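Local coordinates for protein sorbitol dehydrogenase (PDB 5ITG) that is a Rossmann-fold oxidoreductase that probably oxidises the CH-OH group of D-sorbitol, yielding L-sorbose, with NADP(H) as its cofactor, at residues F75-L84 / V95-Y104; S187-G195 / V287-I295. All blocks are in the same frame, centred on the assembly; numbering follows the deposited sequence.

Contact 1 (F75-L84 / V95-Y104); sequences FKAQDCLYSL and VRVMGALRDY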
ATOM      1  N   PHE A  75       2.595  -8.219  22.951  1.00 34.55           N
ATOM      2  CA  PHE A  75       3.617  -7.227  22.613  1.00 33.80           C
ATOM      3  C   PHE A  75       4.394  -6.854  23.874  1.00 33.68           C
ATOM      4  O   PHE A  75       5.620  -6.951  23.914  1.00 33.77           O
ATOM      5  CB  PHE A  75       2.970  -5.970  22.018  1.00 32.80           C
ATOM      6  CG  PHE A  75       2.909  -5.964  20.511  1.00 31.75           C
ATOM      7  CD1 PHE A  75       4.055  -5.714  19.755  1.00 33.95           C
ATOM      8  CD2 PHE A  75       1.712  -6.216  19.846  1.00 33.45           C
ATOM      9  CE1 PHE A  75       4.007  -5.716  18.357  1.00 32.41           C
ATOM     10  CE2 PHE A  75       1.653  -6.221  18.447  1.00 32.72           C
ATOM     11  CZ  PHE A  75       2.805  -5.971  17.704  1.00 32.42           C
ATOM     12  N   LYS A  76       3.673  -6.428  24.906  1.00 34.20           N
ATOM     13  CA  LYS A  76       4.305  -6.053  26.166  1.00 35.35           C
ATOM     14  C   LYS A  76       5.136  -7.211  26.722  1.00 34.90           C
ATOM     15  O   LYS A  76       6.197  -6.999  27.303  1.00 36.39           O
ATOM     16  CB  LYS A  76       3.238  -5.637  27.185  1.00 36.87           C
ATOM     17  CG  LYS A  76       2.430  -4.407  26.776  1.00 38.37           C
ATOM     18  CD  LYS A  76       3.290  -3.139  26.755  1.00 39.56           C
ATOM     19  CE  LYS A  76       3.764  -2.763  28.156  1.00 40.31           C
ATOM     20  NZ  LYS A  76       4.528  -1.479  28.179  1.00 42.59           N
ATOM     21  N   ALA A  77       4.658  -8.436  26.530  1.00 34.94           N
ATOM     22  CA  ALA A  77       5.363  -9.618  27.021  1.00 35.93           C
ATOM     23  C   ALA A  77       6.753  -9.761  26.405  1.00 36.45           C
ATOM     24  O   ALA A  77       7.681 -10.250  27.052  1.00 36.18           O
ATOM     25  CB  ALA A  77       4.536 -10.873  26.741  1.00 37.04           C
ATOM     26  N   GLN A  78       6.899  -9.340  25.153  1.00 35.87           N
ATOM     27  CA  GLN A  78       8.190  -9.433  24.480  1.00 36.41           C
ATOM     28  C   GLN A  78       8.896  -8.086  24.440  1.00 37.21           C
ATOM     29  O   GLN A  78       9.766  -7.861  23.594  1.00 36.38           O
ATOM     30  CB  GLN A  78       8.010  -9.960  23.054  1.00 36.94           C
ATOM     31  CG  GLN A  78       7.557 -11.404  22.986  1.00 35.81           C
ATOM     32  CD  GLN A  78       7.350 -11.886  21.564  1.00 36.94           C
ATOM     33  OE1 GLN A  78       6.983 -13.040  21.337  1.00 36.10           O
ATOM     34  NE2 GLN A  78       7.582 -11.005  20.595  1.00 34.58           N
ATOM     35  N   ASP A  79       8.524  -7.201  25.364  1.00 36.75           N
ATOM     36  CA  ASP A  79       9.107  -5.863  25.437  1.00 36.88           C
ATOM     37  C   ASP A  79       8.913  -5.134  24.111  1.00 35.50           C
ATOM     38  O   ASP A  79       9.745  -4.317  23.709  1.00 34.56           O
ATOM     39  CB  ASP A  79      10.602  -5.941  25.778  1.00 38.57           C
ATOM     40  CG  ASP A  79      10.852  -6.364  27.217  1.00 40.08           C
ATOM     41  OD1 ASP A  79      10.392  -5.653  28.132  1.00 41.62           O
ATOM     42  OD2 ASP A  79      11.508  -7.407  27.433  1.00 40.34           O
ATOM     43  N   CYS A  80       7.796  -5.444  23.454  1.00 34.59           N
ATOM     44  CA  CYS A  80       7.422  -4.866  22.167  1.00 33.08           C
ATOM     45  C   CYS A  80       8.362  -5.243  21.026  1.00 32.58           C
ATOM     46  O   CYS A  80       8.250  -4.711  19.920  1.00 33.26           O
ATOM     47  CB  CYS A  80       7.302  -3.344  22.279  1.00 32.66           C
ATOM     48  SG  CYS A  80       5.819  -2.812  23.183  1.00 32.57           S
ATOM     49  N   LEU A  81       9.281  -6.165  21.299  1.00 29.81           N
ATOM     50  CA  LEU A  81      10.228  -6.642  20.292  1.00 28.49           C
ATOM     51  C   LEU A  81       9.558  -7.719  19.440  1.00 27.22           C
ATOM     52  O   LEU A  81       8.742  -8.493  19.938  1.00 25.75           O
ATOM     53  CB  LEU A  81      11.460  -7.260  20.960  1.00 28.18           C
ATOM     54  CG  LEU A  81      12.396  -6.402  21.814  1.00 27.40           C
ATOM     55  CD1 LEU A  81      13.255  -7.323  22.671  1.00 27.13           C
ATOM     56  CD2 LEU A  81      13.265  -5.518  20.931  1.00 25.24           C
ATOM     57  N   TYR A  82       9.903  -7.769  18.159  1.00 25.91           N
ATOM     58  CA  TYR A  82       9.344  -8.775  17.259  1.00 25.27           C
ATOM     59  C   TYR A  82      10.344  -9.071  16.152  1.00 24.49           C
ATOM     60  O   TYR A  82      11.259  -8.282  15.904  1.00 26.02           O
ATOM     61  CB  TYR A  82       8.016  -8.307  16.653  1.00 23.88           C
ATOM     62  CG  TYR A  82       8.115  -7.040  15.845  1.00 22.69           C
ATOM     63  CD1 TYR A  82       8.059  -5.791  16.461  1.00 22.96           C
ATOM     64  CD2 TYR A  82       8.286  -7.086  14.462  1.00 22.19           C
ATOM     65  CE1 TYR A  82       8.171  -4.612  15.718  1.00 22.40           C
ATOM     66  CE2 TYR A  82       8.400  -5.918  13.712  1.00 22.70           C
ATOM     67  CZ  TYR A  82       8.341  -4.685  14.347  1.00 23.30           C
ATOM     68  OH  TYR A  82       8.458  -3.528  13.611  1.00 23.05           O
ATOM     69  N   SER A  83      10.185 -10.210  15.491  1.00 23.76           N
ATOM     70  CA  SER A  83      11.112 -10.566  14.427  1.00 23.25           C
ATOM     71  C   SER A  83      10.535 -10.299  13.049  1.00 21.98           C
ATOM     72  O   SER A  83       9.352 -10.511  12.795  1.00 22.57           O
ATOM     73  CB  SER A  83      11.515 -12.037  14.525  1.00 23.88           C
ATOM     74  OG  SER A  83      10.422 -12.885  14.241  1.00 25.24           O
ATOM     75  N   LEU A  84      11.393  -9.825  12.161  1.00 21.01           N
ATOM     76  CA  LEU A  84      10.992  -9.537  10.801  1.00 21.52           C
ATOM     77  C   LEU A  84      11.884 -10.308   9.854  1.00 20.58           C
ATOM     78  O   LEU A  84      13.093 -10.084   9.808  1.00 23.40           O
ATOM     79  CB  LEU A  84      11.107  -8.039  10.500  1.00 21.29           C
ATOM     80  CG  LEU A  84      10.912  -7.658   9.024  1.00 22.60           C
ATOM     81  CD1 LEU A  84       9.544  -8.131   8.545  1.00 19.87           C
ATOM     82  CD2 LEU A  84      11.044  -6.144   8.855  1.00 22.17           C
ATOM     83  N   VAL A  95      16.674 -12.616   8.934  1.00 31.01           N
ATOM     84  CA  VAL A  95      15.763 -12.274  10.019  1.00 31.44           C
ATOM     85  C   VAL A  95      16.417 -11.359  11.045  1.00 31.53           C
ATOM     86  O   VAL A  95      17.612 -11.473  11.333  1.00 30.88           O
ATOM     87  CB  VAL A  95      15.214 -13.545  10.724  1.00 32.11           C
ATOM     88  CG1 VAL A  95      16.344 -14.324  11.368  1.00 33.91           C
ATOM     89  CG2 VAL A  95      14.171 -13.151  11.759  1.00 31.15           C
ATOM     90  N   ARG A  96      15.625 -10.438  11.585  1.00 30.68           N
ATOM     91  CA  ARG A  96      16.126  -9.488  12.567  1.00 31.14           C
ATOM     92  C   ARG A  96      15.075  -9.185  13.625  1.00 31.30           C
ATOM     93  O   ARG A  96      13.873  -9.304  13.378  1.00 31.36           O
ATOM     94  CB  ARG A  96      16.538  -8.189  11.869  1.00 31.78           C
ATOM     95  CG  ARG A  96      15.388  -7.461  11.175  1.00 34.14           C
ATOM     96  CD  ARG A  96      15.903  -6.285  10.368  1.00 34.80           C
ATOM     97  NE  ARG A  96      16.690  -5.380  11.199  1.00 38.10           N
ATOM     98  CZ  ARG A  96      17.534  -4.469  10.727  1.00 39.47           C
ATOM     99  NH1 ARG A  96      17.707  -4.336   9.418  1.00 39.79           N
ATOM    100  NH2 ARG A  96      18.204  -3.689  11.564  1.00 40.53           N
ATOM    101  N   VAL A  97      15.538  -8.808  14.813  1.00 29.56           N
ATOM    102  CA  VAL A  97      14.644  -8.460  15.907  1.00 28.52           C
ATOM    103  C   VAL A  97      14.566  -6.940  15.910  1.00 27.59           C
ATOM    104  O   VAL A  97      15.573  -6.253  16.079  1.00 26.88           O
ATOM    105  CB  VAL A  97      15.189  -8.974  17.261  1.00 29.76           C
ATOM    106  CG1 VAL A  97      14.261  -8.564  18.395  1.00 30.09           C
ATOM    107  CG2 VAL A  97      15.321 -10.484  17.215  1.00 30.13           C
HETATM  108  N   MSE A  98      13.360  -6.427  15.706  1.00 26.90           N
HETATM  109  CA  MSE A  98      13.098  -4.997  15.637  1.00 27.28           C
HETATM  110  C   MSE A  98      12.867  -4.360  17.006  1.00 25.98           C
HETATM  111  O   MSE A  98      12.093  -4.875  17.806  1.00 27.39           O
HETATM  112  CB  MSE A  98      11.863  -4.769  14.766  1.00 29.25           C
HETATM  113  CG  MSE A  98      11.954  -5.390  13.383  1.00 33.41           C
HETATM  114 SE   MSE A  98      12.854  -4.218  12.159  0.79 37.97          SE
HETATM  115  CE  MSE A  98      11.433  -2.917  11.982  1.00 35.40           C
ATOM    116  N   GLY A  99      13.513  -3.224  17.257  1.00 25.02           N
ATOM    117  CA  GLY A  99      13.346  -2.559  18.538  1.00 24.57           C
ATOM    118  C   GLY A  99      12.747  -1.158  18.521  1.00 24.47           C
ATOM    119  O   GLY A  99      12.543  -0.565  19.582  1.00 23.68           O
ATOM    120  N   ALA A 100      12.439  -0.632  17.337  1.00 22.51           N
ATOM    121  CA  ALA A 100      11.887   0.719  17.212  1.00 23.15           C
ATOM    122  C   ALA A 100      10.581   0.993  17.972  1.00 23.13           C
ATOM    123  O   ALA A 100      10.360   2.109  18.444  1.00 22.35           O
ATOM    124  CB  ALA A 100      11.704   1.071  15.733  1.00 23.36           C
ATOM    125  N   LEU A 101       9.721  -0.015  18.077  1.00 22.85           N
ATOM    126  CA  LEU A 101       8.439   0.118  18.772  1.00 24.51           C
ATOM    127  C   LEU A 101       8.693  -0.098  20.259  1.00 25.81           C
ATOM    128  O   LEU A 101       8.873  -1.233  20.697  1.00 24.99           O
ATOM    129  CB  LEU A 101       7.456  -0.933  18.250  1.00 22.09           C
ATOM    130  CG  LEU A 101       6.015  -0.919  18.758  1.00 22.34           C
ATOM    131  CD1 LEU A 101       5.338   0.395  18.391  1.00 23.82           C
ATOM    132  CD2 LEU A 101       5.269  -2.089  18.147  1.00 22.63           C
ATOM    133  N   ARG A 102       8.698   0.988  21.031  1.00 26.40           N
ATOM    134  CA  ARG A 102       8.990   0.896  22.458  1.00 28.67           C
ATOM    135  C   ARG A 102       7.809   0.758  23.409  1.00 30.30           C
ATOM    136  O   ARG A 102       7.995   0.485  24.592  1.00 30.08           O
ATOM    137  CB  ARG A 102       9.861   2.081  22.884  1.00 29.15           C
ATOM    138  CG  ARG A 102      11.298   2.019  22.360  1.00 29.55           C
ATOM    139  CD  ARG A 102      12.062   0.825  22.931  1.00 29.32           C
ATOM    140  NE  ARG A 102      11.873  -0.399  22.152  1.00 31.75           N
ATOM    141  CZ  ARG A 102      11.507  -1.572  22.663  1.00 32.51           C
ATOM    142  NH1 ARG A 102      11.278  -1.692  23.965  1.00 33.68           N
ATOM    143  NH2 ARG A 102      11.377  -2.632  21.874  1.00 32.31           N
ATOM    144  N   ASP A 103       6.598   0.955  22.909  1.00 31.89           N
ATOM    145  CA  ASP A 103       5.423   0.800  23.752  1.00 32.85           C
ATOM    146  C   ASP A 103       4.215   0.557  22.867  1.00 33.73           C
ATOM    147  O   ASP A 103       4.161   1.033  21.730  1.00 33.56           O
ATOM    148  CB  ASP A 103       5.189   2.049  24.607  1.00 34.04           C
ATOM    149  CG  ASP A 103       4.482   1.735  25.923  1.00 37.10           C
ATOM    150  OD1 ASP A 103       3.791   0.694  26.005  1.00 35.61           O
ATOM    151  OD2 ASP A 103       4.616   2.536  26.874  1.00 38.53           O
ATOM    152  N   TYR A 104       3.256  -0.198  23.391  1.00 32.07           N
ATOM    153  CA  TYR A 104       2.033  -0.504  22.665  1.00 32.16           C
ATOM    154  C   TYR A 104       0.869  -0.240  23.614  1.00 31.45           C
ATOM    155  O   TYR A 104       0.696  -0.946  24.610  1.00 30.21           O
ATOM    156  CB  TYR A 104       2.040  -1.966  22.218  1.00 34.41           C
ATOM    157  CG  TYR A 104       0.873  -2.360  21.340  1.00 37.41           C
ATOM    158  CD1 TYR A 104      -0.423  -2.438  21.852  1.00 38.57           C
ATOM    159  CD2 TYR A 104       1.065  -2.658  19.990  1.00 39.26           C
ATOM    160  CE1 TYR A 104      -1.501  -2.804  21.037  1.00 40.84           C
ATOM    161  CE2 TYR A 104      -0.003  -3.024  19.168  1.00 40.33           C
ATOM    162  CZ  TYR A 104      -1.281  -3.095  19.696  1.00 40.48           C
ATOM    163  OH  TYR A 104      -2.331  -3.452  18.884  1.00 39.74           O
TER
HETATM  164  O   HOH W   1      10.097  -3.241  18.736  1.00 29.36           O
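Val95 begins the contact by laying CG2 against Ser83 CB, 4.0 Å away, where strands 82-87 and 93-106 pair as an antiparallel beta hairpin of the Rossmann domain. Arg96 and Leu84 exchange two backbone hydrogen bonds, the shorter running from Leu84 N to Arg96 O over 2.8 Å. Val97 CG1 packs against Leu81 CB, while Met98, a selenomethionine in this crystal, covers one face of the Tyr82 ring: its CB is 3.5 Å from Tyr82 CZ, a CH-pi contact, and the Tyr82 hydroxyl goes on to the carbonyl of Arg38. A water lies within hydrogen-bonding distance of both Met98 O and Cys80 O and appears to bridge them where the strands part. Leu101 reaches the ring of Phe75, with CD2 3.8 Å from CE1. Arg102 starts out away from segment 75-84, but bends at chi2 (-64°) and chi3 (87°) bring its guanidinium back: NH1 and NH2 both grip Asp79 O, at 3.1 and 3.0 Å, and NE holds Gly99 O. Asp79 closes the Schellman motif ending helix 66-77; a leucine in place of Arg102 removes all three donors, and the turn after the helix would probably be held less firmly to the strand. Asp103 OD1 takes a salt bridge from Lys76 NZ at 3.2 Å, met from above the carboxylate plane. Finally, Tyr104 and Phe75 form an offset stack with planes 14° apart, Tyr104 CD2 sitting 3.6 Å from Phe75 CD2 over the phenylalanine face.

Contact 2 (S187-G195 / V287-I295); sequences SCDNLRHNG and VTDWEYVKI
Arg192 stretches across to helix 288-312 and can be followed atom by atom past Glu291, Ile295 and Tyr292. Its CB passes 4.1 Å from Glu291 OE1, a loose contact beside the carboxylate. Further out, CD comes within 4.1 Å of Ile295 CD1, and NE lies nearer to that same methyl, at 3.7 Å. NE also donates to a water that in turn donates to Glu291 OE1, so a water, and not a direct salt bridge, joins arginine and glutamate. A bend at chi3 (68°) swings the guanidinium to the Tyr292 hydroxyl, and at the tip NH2 meets the tyrosine OH at 2.8 Å, near the guanidinium plane. This hydrogen bond is weak, being strongly bent, and the two flat groups stand 75° apart.

The setting is the junction between the Rossmann domain and the C-terminal domain of the mannitol dehydrogenase family: His193 occupies the N-cap position of helix 194-209, and the first turns of helix 288-312 face it. Glu291 points its carboxylate at this helix start. The syn lone pair of OE2 receives the backbone N-H of His193 over 2.7 Å, nearly straight at 172°, and a second water accepts from Asn194 N and appears to donate to OE2. The other oxygen, OE1, sits over the centre of one face of the imidazole. In its own ring plane His193 NE2 donates to Thr288 OG1 at 3.1 Å, and Thr288 OG1 is hydrogen-bonded to Asp286 as well. Beside this, Val287 CG1 packs near His193 CD2. About one turn beyond Glu291 along the helix, the extended Lys294 chain places NZ 2.8 Å from Asn190 OD1; NZ forms a hydrogen bond to the carbonyl oxygen of Val228.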
ATOM      1  N   SER A 187       0.419   9.975   7.176  1.00 17.85           N
ATOM      2  CA  SER A 187      -0.303   8.778   6.779  1.00 16.55           C
ATOM      3  C   SER A 187       0.645   7.824   6.049  1.00 17.22           C
ATOM      4  O   SER A 187       1.429   8.247   5.195  1.00 16.19           O
ATOM      5  CB  SER A 187      -1.458   9.144   5.852  1.00 16.73           C
ATOM      6  OG  SER A 187      -2.069   7.984   5.323  1.00 17.88           O
ATOM      7  N   CYS A 188       0.600   6.546   6.410  1.00 17.22           N
ATOM      8  CA  CYS A 188       1.418   5.552   5.730  1.00 19.42           C
ATOM      9  C   CYS A 188       0.521   4.492   5.101  1.00 20.14           C
ATOM     10  O   CYS A 188       0.949   3.365   4.832  1.00 21.05           O
ATOM     11  CB  CYS A 188       2.426   4.918   6.687  1.00 21.35           C
ATOM     12  SG  CYS A 188       3.820   6.024   7.047  1.00 27.46           S
ATOM     13  N   ASP A 189      -0.735   4.866   4.877  1.00 20.00           N
ATOM     14  CA  ASP A 189      -1.697   3.985   4.222  1.00 21.13           C
ATOM     15  C   ASP A 189      -1.460   4.106   2.720  1.00 22.52           C
ATOM     16  O   ASP A 189      -1.079   5.173   2.235  1.00 19.97           O
ATOM     17  CB  ASP A 189      -3.126   4.409   4.548  1.00 22.18           C
ATOM     18  CG  ASP A 189      -3.614   3.839   5.868  1.00 22.36           C
ATOM     19  OD1 ASP A 189      -3.712   2.603   5.968  1.00 23.90           O
ATOM     20  OD2 ASP A 189      -3.901   4.620   6.800  1.00 21.19           O
ATOM     21  N   ASN A 190      -1.690   3.018   1.988  1.00 22.88           N
ATOM     22  CA  ASN A 190      -1.483   2.999   0.540  1.00 24.55           C
ATOM     23  C   ASN A 190      -2.660   3.588  -0.245  1.00 25.25           C
ATOM     24  O   ASN A 190      -3.479   2.862  -0.815  1.00 25.25           O
ATOM     25  CB  ASN A 190      -1.212   1.564   0.074  1.00 27.40           C
ATOM     26  CG  ASN A 190      -0.990   1.466  -1.427  1.00 29.12           C
ATOM     27  OD1 ASN A 190      -0.144   2.161  -1.987  1.00 28.92           O
ATOM     28  ND2 ASN A 190      -1.755   0.600  -2.084  1.00 29.32           N
ATOM     29  N   LEU A 191      -2.725   4.913  -0.276  1.00 22.67           N
ATOM     30  CA  LEU A 191      -3.782   5.620  -0.979  1.00 23.75           C
ATOM     31  C   LEU A 191      -3.141   6.731  -1.795  1.00 21.61           C
ATOM     32  O   LEU A 191      -2.089   7.247  -1.427  1.00 21.99           O
ATOM     33  CB  LEU A 191      -4.761   6.241   0.024  1.00 23.72           C
ATOM     34  CG  LEU A 191      -5.350   5.303   1.080  1.00 27.31           C
ATOM     35  CD1 LEU A 191      -6.138   6.112   2.103  1.00 27.24           C
ATOM     36  CD2 LEU A 191      -6.242   4.275   0.400  1.00 27.59           C
ATOM     37  N   ARG A 192      -3.774   7.113  -2.893  1.00 22.77           N
ATOM     38  CA  ARG A 192      -3.230   8.190  -3.705  1.00 22.59           C
ATOM     39  C   ARG A 192      -3.384   9.488  -2.910  1.00 22.08           C
ATOM     40  O   ARG A 192      -4.463   9.794  -2.390  1.00 21.43           O
ATOM     41  CB  ARG A 192      -3.960   8.233  -5.044  1.00 25.39           C
ATOM     42  CG  ARG A 192      -3.727   6.953  -5.841  1.00 26.65           C
ATOM     43  CD  ARG A 192      -4.643   6.849  -7.033  1.00 29.97           C
ATOM     44  NE  ARG A 192      -4.345   7.853  -8.049  1.00 29.92           N
ATOM     45  CZ  ARG A 192      -5.127   8.098  -9.091  1.00 29.20           C
ATOM     46  NH1 ARG A 192      -6.251   7.409  -9.247  1.00 26.24           N
ATOM     47  NH2 ARG A 192      -4.788   9.028  -9.975  1.00 27.17           N
ATOM     48  N   HIS A 193      -2.288  10.233  -2.806  1.00 20.19           N
ATOM     49  CA  HIS A 193      -2.243  11.472  -2.036  1.00 21.17           C
ATOM     50  C   HIS A 193      -2.826  11.217  -0.643  1.00 19.13           C
ATOM     51  O   HIS A 193      -3.780  11.872  -0.216  1.00 19.70           O
ATOM     52  CB  HIS A 193      -3.001  12.581  -2.764  1.00 21.94           C
ATOM     53  CG  HIS A 193      -2.377  12.968  -4.068  1.00 26.01           C
ATOM     54  ND1 HIS A 193      -3.034  12.852  -5.273  1.00 28.73           N
ATOM     55  CD2 HIS A 193      -1.139  13.436  -4.358  1.00 27.54           C
ATOM     56  CE1 HIS A 193      -2.229  13.230  -6.251  1.00 29.55           C
ATOM     57  NE2 HIS A 193      -1.073  13.589  -5.722  1.00 28.20           N
ATOM     58  N   ASN A 194      -2.226  10.265   0.065  1.00 16.72           N
ATOM     59  CA  ASN A 194      -2.696   9.902   1.398  1.00 16.65           C
ATOM     60  C   ASN A 194      -2.683  11.068   2.384  1.00 15.21           C
ATOM     61  O   ASN A 194      -3.498  11.112   3.302  1.00 14.38           O
ATOM     62  CB  ASN A 194      -1.895   8.708   1.955  1.00 14.18           C
ATOM     63  CG  ASN A 194      -0.383   8.925   1.928  1.00 17.70           C
ATOM     64  OD1 ASN A 194       0.110   9.992   1.557  1.00 17.29           O
ATOM     65  ND2 ASN A 194       0.358   7.899   2.334  1.00 17.72           N
ATOM     66  N   GLY A 195      -1.766  12.010   2.189  1.00 15.19           N
ATOM     67  CA  GLY A 195      -1.701  13.159   3.071  1.00 14.19           C
ATOM     68  C   GLY A 195      -2.910  14.057   2.903  1.00 16.75           C
ATOM     69  O   GLY A 195      -3.438  14.608   3.882  1.00 16.52           O
ATOM     70  N   VAL A 287       4.860  14.147  -4.419  1.00 15.44           N
ATOM     71  CA  VAL A 287       4.797  12.698  -4.591  1.00 15.81           C
ATOM     72  C   VAL A 287       4.150  12.231  -5.901  1.00 15.68           C
ATOM     73  O   VAL A 287       4.316  11.078  -6.305  1.00 14.66           O
ATOM     74  CB  VAL A 287       3.997  12.053  -3.414  1.00 17.11           C
ATOM     75  CG1 VAL A 287       2.498  12.271  -3.625  1.00 16.11           C
ATOM     76  CG2 VAL A 287       4.311  10.579  -3.300  1.00 19.48           C
ATOM     77  N   THR A 288       3.429  13.127  -6.564  1.00 13.31           N
ATOM     78  CA  THR A 288       2.692  12.772  -7.769  1.00 16.90           C
ATOM     79  C   THR A 288       3.414  11.959  -8.842  1.00 15.14           C
ATOM     80  O   THR A 288       2.910  10.923  -9.272  1.00 15.29           O
ATOM     81  CB  THR A 288       2.067  14.032  -8.397  1.00 17.41           C
ATOM     82  OG1 THR A 288       1.326  14.732  -7.388  1.00 20.36           O
ATOM     83  CG2 THR A 288       1.114  13.648  -9.526  1.00 19.59           C
ATOM     84  N   ASP A 289       4.590  12.402  -9.268  1.00 16.02           N
ATOM     85  CA  ASP A 289       5.313  11.657 -10.295  1.00 13.95           C
ATOM     86  C   ASP A 289       5.616  10.219  -9.862  1.00 13.35           C
ATOM     87  O   ASP A 289       5.423   9.286 -10.645  1.00 13.82           O
ATOM     88  CB  ASP A 289       6.598  12.387 -10.687  1.00 12.59           C
ATOM     89  CG  ASP A 289       6.320  13.696 -11.408  1.00 17.73           C
ATOM     90  OD1 ASP A 289       5.165  13.912 -11.839  1.00 15.44           O
ATOM     91  OD2 ASP A 289       7.255  14.508 -11.556  1.00 17.13           O
ATOM     92  N   TRP A 290       6.057  10.023  -8.624  1.00 14.15           N
ATOM     93  CA  TRP A 290       6.348   8.666  -8.157  1.00 14.13           C
ATOM     94  C   TRP A 290       5.097   7.783  -8.072  1.00 14.35           C
ATOM     95  O   TRP A 290       5.158   6.584  -8.352  1.00 13.58           O
ATOM     96  CB  TRP A 290       7.071   8.704  -6.806  1.00 15.74           C
ATOM     97  CG  TRP A 290       8.552   8.541  -6.945  1.00 14.79           C
ATOM     98  CD1 TRP A 290       9.517   9.464  -6.654  1.00 17.34           C
ATOM     99  CD2 TRP A 290       9.242   7.369  -7.402  1.00 18.17           C
ATOM    100  NE1 TRP A 290      10.765   8.939  -6.898  1.00 15.41           N
ATOM    101  CE2 TRP A 290      10.624   7.655  -7.358  1.00 19.12           C
ATOM    102  CE3 TRP A 290       8.825   6.106  -7.842  1.00 18.11           C
ATOM    103  CZ2 TRP A 290      11.595   6.720  -7.737  1.00 19.38           C
ATOM    104  CZ3 TRP A 290       9.796   5.173  -8.222  1.00 20.02           C
ATOM    105  CH2 TRP A 290      11.160   5.488  -8.165  1.00 17.68           C
ATOM    106  N   GLU A 291       3.965   8.370  -7.699  1.00 13.14           N
ATOM    107  CA  GLU A 291       2.714   7.604  -7.625  1.00 14.34           C
ATOM    108  C   GLU A 291       2.363   7.044  -9.001  1.00 13.87           C
ATOM    109  O   GLU A 291       1.899   5.901  -9.117  1.00 11.57           O
ATOM    110  CB  GLU A 291       1.539   8.480  -7.152  1.00 14.94           C
ATOM    111  CG  GLU A 291       1.621   8.962  -5.710  1.00 19.02           C
ATOM    112  CD  GLU A 291       0.279   9.479  -5.188  1.00 23.91           C
ATOM    113  OE1 GLU A 291      -0.426  10.183  -5.943  1.00 24.87           O
ATOM    114  OE2 GLU A 291      -0.064   9.188  -4.022  1.00 23.02           O
ATOM    115  N   TYR A 292       2.575   7.849 -10.044  1.00 12.62           N
ATOM    116  CA  TYR A 292       2.261   7.403 -11.386  1.00 13.21           C
ATOM    117  C   TYR A 292       3.235   6.378 -11.936  1.00 13.39           C
ATOM    118  O   TYR A 292       2.859   5.579 -12.782  1.00 12.54           O
ATOM    119  CB  TYR A 292       2.096   8.601 -12.334  1.00 15.50           C
ATOM    120  CG  TYR A 292       0.724   9.224 -12.146  1.00 18.01           C
ATOM    121  CD1 TYR A 292      -0.427   8.445 -12.285  1.00 19.81           C
ATOM    122  CD2 TYR A 292       0.576  10.550 -11.739  1.00 19.61           C
ATOM    123  CE1 TYR A 292      -1.694   8.962 -12.011  1.00 21.49           C
ATOM    124  CE2 TYR A 292      -0.696  11.083 -11.460  1.00 23.56           C
ATOM    125  CZ  TYR A 292      -1.824  10.273 -11.595  1.00 22.99           C
ATOM    126  OH  TYR A 292      -3.075  10.760 -11.284  1.00 22.61           O
ATOM    127  N   VAL A 293       4.477   6.387 -11.462  1.00 11.95           N
ATOM    128  CA  VAL A 293       5.431   5.372 -11.904  1.00 12.00           C
ATOM    129  C   VAL A 293       4.901   4.030 -11.375  1.00 13.90           C
ATOM    130  O   VAL A 293       4.835   3.034 -12.100  1.00 15.22           O
ATOM    131  CB  VAL A 293       6.836   5.589 -11.308  1.00 12.97           C
ATOM    132  CG1 VAL A 293       7.710   4.349 -11.580  1.00 12.33           C
ATOM    133  CG2 VAL A 293       7.478   6.829 -11.928  1.00 12.61           C
ATOM    134  N   LYS A 294       4.512   4.016 -10.105  1.00 14.57           N
ATOM    135  CA  LYS A 294       3.992   2.797  -9.487  1.00 13.85           C
ATOM    136  C   LYS A 294       2.706   2.347 -10.172  1.00 14.77           C
ATOM    137  O   LYS A 294       2.534   1.165 -10.500  1.00 11.98           O
ATOM    138  CB  LYS A 294       3.737   3.037  -8.005  1.00 17.29           C
ATOM    139  CG  LYS A 294       3.398   1.777  -7.228  1.00 21.32           C
ATOM    140  CD  LYS A 294       3.123   2.117  -5.778  1.00 26.32           C
ATOM    141  CE  LYS A 294       2.465   0.967  -5.061  1.00 30.55           C
ATOM    142  NZ  LYS A 294       1.916   1.407  -3.745  1.00 34.52           N
ATOM    143  N   ILE A 295       1.803   3.294 -10.397  1.00 13.08           N
ATOM    144  CA  ILE A 295       0.532   2.988 -11.049  1.00 13.55           C
ATOM    145  C   ILE A 295       0.694   2.476 -12.486  1.00 13.99           C
ATOM    146  O   ILE A 295       0.138   1.435 -12.860  1.00 11.52           O
ATOM    147  CB  ILE A 295      -0.378   4.244 -11.079  1.00 13.71           C
ATOM    148  CG1 ILE A 295      -0.871   4.561  -9.664  1.00 16.06           C
ATOM    149  CG2 ILE A 295      -1.564   4.027 -12.021  1.00 14.46           C
ATOM    150  CD1 ILE A 295      -1.570   5.900  -9.570  1.00 17.10           C
TER
HETATM  151  O   HOH W   2      -2.336  10.131  -8.088  1.00 32.22           O
HETATM  152  O   HOH W   3       0.320   9.954  -1.363  1.00 21.33           O

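In the fold
Contact 1 precedes contact 2 along the chain, closing before residue 187 is reached, and their centres lie 28 Å apart with nearest atoms about 12 Å from each other. They do not touch, yet one mixed sheet connects them: contact 1 includes strands 82-87 and 93-106, and contact 2 sets out from the end of strand 184-187. Strands 56-61, 26-31 and 125-128 lie between 93-106 and 184-187 in that sheet. Contact 1 is thus internal to the Rossmann domain, whereas contact 2 joins it to the C-terminal domain through helix 288-312; the same sheet carries the hairpin and, beyond strand 184-187, the loop that meets the other domain.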